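Local coordinates for periplasmic binding protein/LacI transcriptional regulator (Shewanella sp. ANA-3, PDB 5OCP), which binds alpha- and beta-L-arabinofuranose in the periplasm and probably delivers the sugar to its ABC transporter, at residues W70-K78 with I91-F99. Residues are numbered along the deposited sequence; the frame is centred on the assembly and turned at random.
Sequences WKPVLKEAK and IKVDDDSLF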
ATOM      1  N   TRP A  70      -8.747  17.603  -2.447  1.00 17.39           N
ATOM      2  CA  TRP A  70     -10.018  16.954  -2.164  1.00 18.58           C
ATOM      3  C   TRP A  70     -11.125  17.844  -1.614  1.00 16.66           C
ATOM      4  O   TRP A  70     -12.301  17.420  -1.562  1.00 18.91           O
ATOM      5  CB  TRP A  70      -9.854  15.758  -1.206  1.00 17.56           C
ATOM      6  CG  TRP A  70      -8.962  14.697  -1.838  1.00 17.70           C
ATOM      7  CD1 TRP A  70      -7.657  14.526  -1.614  1.00 16.21           C
ATOM      8  CD2 TRP A  70      -9.359  13.701  -2.799  1.00 16.31           C
ATOM      9  NE1 TRP A  70      -7.178  13.453  -2.348  1.00 18.93           N
ATOM     10  CE2 TRP A  70      -8.219  12.934  -3.086  1.00 17.63           C
ATOM     11  CE3 TRP A  70     -10.572  13.360  -3.400  1.00 18.65           C
ATOM     12  CZ2 TRP A  70      -8.243  11.877  -3.994  1.00 16.34           C
ATOM     13  CZ3 TRP A  70     -10.584  12.309  -4.276  1.00 18.15           C
ATOM     14  CH2 TRP A  70      -9.425  11.558  -4.546  1.00 16.38           C
ATOM     15  N   LYS A  71     -10.790  19.007  -1.098  1.00 21.09           N
ATOM     16  CA  LYS A  71     -11.792  19.767  -0.359  1.00 21.29           C
ATOM     17  C   LYS A  71     -13.090  20.120  -1.096  1.00 19.68           C
ATOM     18  O   LYS A  71     -14.224  19.922  -0.582  1.00 21.76           O
ATOM     19  CB  LYS A  71     -11.143  21.072   0.197  1.00 27.70           C
ATOM     20  CG  LYS A  71     -12.093  21.884   1.078  1.00 34.54           C
ATOM     21  CD  LYS A  71     -11.418  22.847   2.056  1.00 37.00           C
ATOM     22  CE  LYS A  71     -10.445  23.800   1.357  1.00 44.08           C
ATOM     23  NZ  LYS A  71     -10.362  25.149   2.020  1.00 49.68           N
ATOM     24  N   PRO A  72     -12.961  20.558  -2.342  1.00 21.67           N
ATOM     25  CA  PRO A  72     -14.209  20.892  -3.083  1.00 20.70           C
ATOM     26  C   PRO A  72     -15.169  19.729  -3.189  1.00 22.63           C
ATOM     27  O   PRO A  72     -16.364  19.889  -2.863  1.00 20.14           O
ATOM     28  CB  PRO A  72     -13.710  21.350  -4.435  1.00 23.37           C
ATOM     29  CG  PRO A  72     -12.325  21.796  -4.205  1.00 23.56           C
ATOM     30  CD  PRO A  72     -11.771  20.886  -3.111  1.00 23.38           C
ATOM     31  N   VAL A  73     -14.659  18.534  -3.621  1.00 20.16           N
ATOM     32  CA  VAL A  73     -15.565  17.389  -3.744  1.00 18.17           C
ATOM     33  C   VAL A  73     -16.094  16.914  -2.415  1.00 18.38           C
ATOM     34  O   VAL A  73     -17.247  16.516  -2.324  1.00 18.24           O
ATOM     35  CB  VAL A  73     -14.987  16.268  -4.675  1.00 20.38           C
ATOM     36  CG1 VAL A  73     -13.910  15.390  -3.976  1.00 19.65           C
ATOM     37  CG2 VAL A  73     -16.113  15.463  -5.256  1.00 20.12           C
ATOM     38  N   LEU A  74     -15.300  16.973  -1.326  1.00 17.82           N
ATOM     39  CA  LEU A  74     -15.781  16.592  -0.046  1.00 16.96           C
ATOM     40  C   LEU A  74     -16.875  17.523   0.435  1.00 15.93           C
ATOM     41  O   LEU A  74     -17.840  17.094   1.016  1.00 17.51           O
ATOM     42  CB  LEU A  74     -14.646  16.547   1.005  1.00 16.71           C
ATOM     43  CG  LEU A  74     -13.731  15.351   0.699  1.00 18.97           C
ATOM     44  CD1 LEU A  74     -12.489  15.381   1.558  1.00 20.26           C
ATOM     45  CD2 LEU A  74     -14.440  14.035   0.832  1.00 21.67           C
ATOM     46  N   LYS A  75     -16.731  18.793   0.123  1.00 21.77           N
ATOM     47  CA  LYS A  75     -17.807  19.767   0.501  1.00 23.39           C
ATOM     48  C   LYS A  75     -19.123  19.503  -0.232  1.00 22.42           C
ATOM     49  O   LYS A  75     -20.187  19.505   0.366  1.00 22.45           O
ATOM     50  CB  LYS A  75     -17.309  21.189   0.271  1.00 25.45           C
ATOM     51  CG  LYS A  75     -16.443  21.712   1.390  1.00 29.31           C
ATOM     52  CD  LYS A  75     -15.670  22.940   0.973  1.00 37.48           C
ATOM     53  CE  LYS A  75     -16.580  24.099   0.621  1.00 44.60           C
ATOM     54  NZ  LYS A  75     -15.832  25.404   0.698  1.00 49.20           N
ATOM     55  N   GLU A  76     -18.995  19.088  -1.478  1.00 21.98           N
ATOM     56  CA  GLU A  76     -20.140  18.635  -2.249  1.00 22.81           C
ATOM     57  C   GLU A  76     -20.839  17.446  -1.635  1.00 22.11           C
ATOM     58  O   GLU A  76     -22.074  17.387  -1.573  1.00 23.03           O
ATOM     59  CB  GLU A  76     -19.722  18.320  -3.694  1.00 25.76           C
ATOM     60  CG  GLU A  76     -19.405  19.551  -4.545  1.00 30.36           C
ATOM     61  CD  GLU A  76     -18.723  19.243  -5.865  1.00 37.33           C
ATOM     62  OE1 GLU A  76     -18.924  18.157  -6.410  1.00 36.20           O
ATOM     63  OE2 GLU A  76     -17.978  20.119  -6.385  1.00 42.79           O
ATOM     64  N   ALA A  77     -20.069  16.396  -1.252  1.00 18.76           N
ATOM     65  CA  ALA A  77     -20.645  15.329  -0.542  1.00 19.20           C
ATOM     66  C   ALA A  77     -21.356  15.719   0.773  1.00 19.12           C
ATOM     67  O   ALA A  77     -22.395  15.160   1.144  1.00 19.84           O
ATOM     68  CB  ALA A  77     -19.586  14.254  -0.279  1.00 19.27           C
ATOM     69  N   LYS A  78     -20.763  16.657   1.483  1.00 21.41           N
ATOM     70  CA  LYS A  78     -21.293  17.061   2.732  1.00 23.98           C
ATOM     71  C   LYS A  78     -22.659  17.756   2.524  1.00 24.05           C
ATOM     72  O   LYS A  78     -23.639  17.464   3.203  1.00 27.33           O
ATOM     73  CB  LYS A  78     -20.333  17.966   3.458  1.00 27.26           C
ATOM     74  CG  LYS A  78     -20.828  18.227   4.885  1.00 33.99           C
ATOM     75  CD  LYS A  78     -19.740  18.955   5.678  1.00 38.76           C
ATOM     76  CE  LYS A  78     -20.204  19.342   7.091  1.00 44.95           C
ATOM     77  NZ  LYS A  78     -20.007  18.203   8.036  1.00 49.37           N
ATOM     78  N   ILE A  91      -5.938  12.011   3.183  1.00 17.46           N
ATOM     79  CA  ILE A  91      -6.208  13.306   2.558  1.00 19.79           C
ATOM     80  C   ILE A  91      -5.709  14.393   3.525  1.00 20.68           C
ATOM     81  O   ILE A  91      -5.602  14.142   4.728  1.00 25.03           O
ATOM     82  CB  ILE A  91      -7.703  13.470   2.245  1.00 19.76           C
ATOM     83  CG1 ILE A  91      -8.522  13.516   3.520  1.00 26.30           C
ATOM     84  CG2 ILE A  91      -8.194  12.382   1.281  1.00 19.11           C
ATOM     85  CD1 ILE A  91     -10.013  13.812   3.331  1.00 27.94           C
ATOM     86  N   LYS A  92      -5.280  15.511   2.997  1.00 20.88           N
ATOM     87  CA  LYS A  92      -4.993  16.683   3.841  1.00 26.36           C
ATOM     88  C   LYS A  92      -6.146  17.656   3.737  1.00 22.80           C
ATOM     89  O   LYS A  92      -6.345  18.255   2.680  1.00 25.50           O
ATOM     90  CB  LYS A  92      -3.668  17.339   3.433  1.00 32.20           C
ATOM     91  CG  LYS A  92      -2.447  16.498   3.744  1.00 41.90           C
ATOM     92  CD  LYS A  92      -2.220  16.121   5.195  1.00 48.82           C
ATOM     93  CE  LYS A  92      -1.012  15.207   5.354  1.00 54.24           C
ATOM     94  NZ  LYS A  92       0.307  15.891   5.155  1.00 55.95           N
ATOM     95  N   VAL A  93      -6.947  17.762   4.771  1.00 22.04           N
ATOM     96  CA  VAL A  93      -8.000  18.743   4.797  1.00 23.49           C
ATOM     97  C   VAL A  93      -7.957  19.472   6.124  1.00 25.24           C
ATOM     98  O   VAL A  93      -7.458  18.979   7.071  1.00 27.38           O
ATOM     99  CB  VAL A  93      -9.397  18.176   4.563  1.00 26.77           C
ATOM    100  CG1 VAL A  93      -9.525  17.681   3.160  1.00 31.58           C
ATOM    101  CG2 VAL A  93      -9.740  17.108   5.537  1.00 28.04           C
ATOM    102  N   ASP A  94      -8.517  20.678   6.153  1.00 30.00           N
ATOM    103  CA  ASP A  94      -8.511  21.496   7.364  1.00 30.00           C
ATOM    104  C   ASP A  94      -9.739  21.329   8.263  1.00 30.00           C
ATOM    105  O   ASP A  94      -9.811  21.934   9.332  1.00 30.00           O
ATOM    106  CB  ASP A  94      -8.334  22.974   7.002  1.00 30.00           C
ATOM    107  CG  ASP A  94      -9.444  23.493   6.112  1.00 30.00           C
ATOM    108  OD1 ASP A  94     -10.355  22.708   5.774  1.00 30.00           O
ATOM    109  OD2 ASP A  94      -9.408  24.688   5.748  1.00 30.00           O
ATOM    110  N   ASP A  95     -10.698  20.515   7.836  1.00 25.01           N
ATOM    111  CA  ASP A  95     -11.876  20.304   8.611  1.00 23.58           C
ATOM    112  C   ASP A  95     -12.241  18.879   8.582  1.00 23.94           C
ATOM    113  O   ASP A  95     -12.729  18.393   7.648  1.00 23.37           O
ATOM    114  CB  ASP A  95     -12.969  21.157   7.977  1.00 28.47           C
ATOM    115  CG  ASP A  95     -14.302  21.011   8.622  1.00 28.34           C
ATOM    116  OD1 ASP A  95     -14.457  20.286   9.571  1.00 32.53           O
ATOM    117  OD2 ASP A  95     -15.216  21.677   8.157  1.00 34.18           O
ATOM    118  N   ASP A  96     -12.112  18.215   9.732  1.00 30.00           N
ATOM    119  CA  ASP A  96     -12.389  16.808   9.813  1.00 30.00           C
ATOM    120  C   ASP A  96     -13.873  16.386   9.776  1.00 30.00           C
ATOM    121  O   ASP A  96     -14.170  15.236   9.788  1.00 30.00           O
ATOM    122  CB  ASP A  96     -11.589  16.170  10.945  1.00 30.00           C
ATOM    123  CG  ASP A  96     -10.056  16.221  10.698  1.00 30.00           C
ATOM    124  OD1 ASP A  96      -9.582  16.533   9.612  1.00 30.00           O
ATOM    125  OD2 ASP A  96      -9.297  15.960  11.633  1.00 30.00           O
ATOM    126  N   SER A  97     -14.796  17.361   9.745  1.00 21.62           N
ATOM    127  CA  SER A  97     -16.168  17.070   9.559  1.00 21.27           C
ATOM    128  C   SER A  97     -16.421  16.759   8.089  1.00 21.05           C
ATOM    129  O   SER A  97     -17.490  16.371   7.762  1.00 24.81           O
ATOM    130  CB  SER A  97     -17.056  18.213   9.994  1.00 26.30           C
ATOM    131  OG  SER A  97     -16.945  19.274   9.125  1.00 27.59           O
ATOM    132  N   LEU A  98     -15.428  16.937   7.230  1.00 21.55           N
ATOM    133  CA  LEU A  98     -15.601  16.569   5.795  1.00 20.60           C
ATOM    134  C   LEU A  98     -15.529  15.037   5.489  1.00 20.30           C
ATOM    135  O   LEU A  98     -15.719  14.639   4.319  1.00 20.45           O
ATOM    136  CB  LEU A  98     -14.648  17.344   4.968  1.00 21.48           C
ATOM    137  CG  LEU A  98     -14.883  18.832   4.831  1.00 23.93           C
ATOM    138  CD1 LEU A  98     -13.651  19.424   4.220  1.00 22.47           C
ATOM    139  CD2 LEU A  98     -16.105  19.141   3.997  1.00 25.45           C
ATOM    140  N   PHE A  99     -15.277  14.205   6.517  1.00 18.02           N
ATOM    141  CA  PHE A  99     -15.322  12.792   6.398  1.00 16.10           C
ATOM    142  C   PHE A  99     -15.824  12.160   7.722  1.00 17.48           C
ATOM    143  O   PHE A  99     -15.757  12.776   8.824  1.00 18.88           O
ATOM    144  CB  PHE A  99     -13.953  12.272   5.901  1.00 18.09           C
ATOM    145  CG  PHE A  99     -12.849  12.449   6.886  1.00 16.89           C
ATOM    146  CD1 PHE A  99     -12.600  11.463   7.844  1.00 17.51           C
ATOM    147  CD2 PHE A  99     -12.067  13.597   6.845  1.00 20.02           C
ATOM    148  CE1 PHE A  99     -11.597  11.648   8.763  1.00 19.46           C
ATOM    149  CE2 PHE A  99     -11.097  13.828   7.795  1.00 21.63           C
ATOM    150  CZ  PHE A  99     -10.865  12.826   8.769  1.00 19.26           C
TER
HETATM  151  O   HOH W   1      -7.197  17.450   0.065  1.00 19.50           O
HETATM  152  O   HOH W   2     -17.690  14.981   2.815  1.00 23.34           O
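Trp70, Lys71 and Leu74 face Ile91, Val93 and Leu98 in turn, their CA atoms separating by 7.1, 6.5 and 5.8 Å, so the irregular 91-99 segment draws closer as it follows helix 71-79. One water bridges Trp70 N and Lys92 O; a second, placed doubtfully close to Leu98 O, lies between it and Leu74 O. Between them lies Leu74: its CB meets CB of Leu98 at 4.0 Å, while its CD1 runs tip to tip into CD1 of Ile91 at 3.4 Å, tighter than ordinary carbon contact. Ile91 CG2 sits over one face of the five-membered ring of Trp70, 3.9 Å from its centroid and 22° off the normal, a CH-pi contact; with CG1 between the backbone N and the carbonyl carbon (chi1 65°), CG2 stays over the indole while CG1 carries CD1 toward Leu74. In this type I periplasmic-binding fold, the loop joins parallel strands 84-87 and 101-104 and packs on the helix preceding the first of them. The indole NE1 donates to Val66 O, so an alanine at Trp70 would probably leave that carbonyl without its donor and Ile91 CG2 without the face it covers. At the far end Lys78, extended until it bends at chi4 (85°), gives NZ to Ser97 O at 3.1 Å from above the carbonyl plane. Ser97 N to Asp95 OD1 closes an Asx turn, and Ser97 OG donates to the same oxygen from the same carboxylate face. A long salt bridge, 3.9 Å, links Lys71 NZ to Asp94 OD2 along the exposed margin.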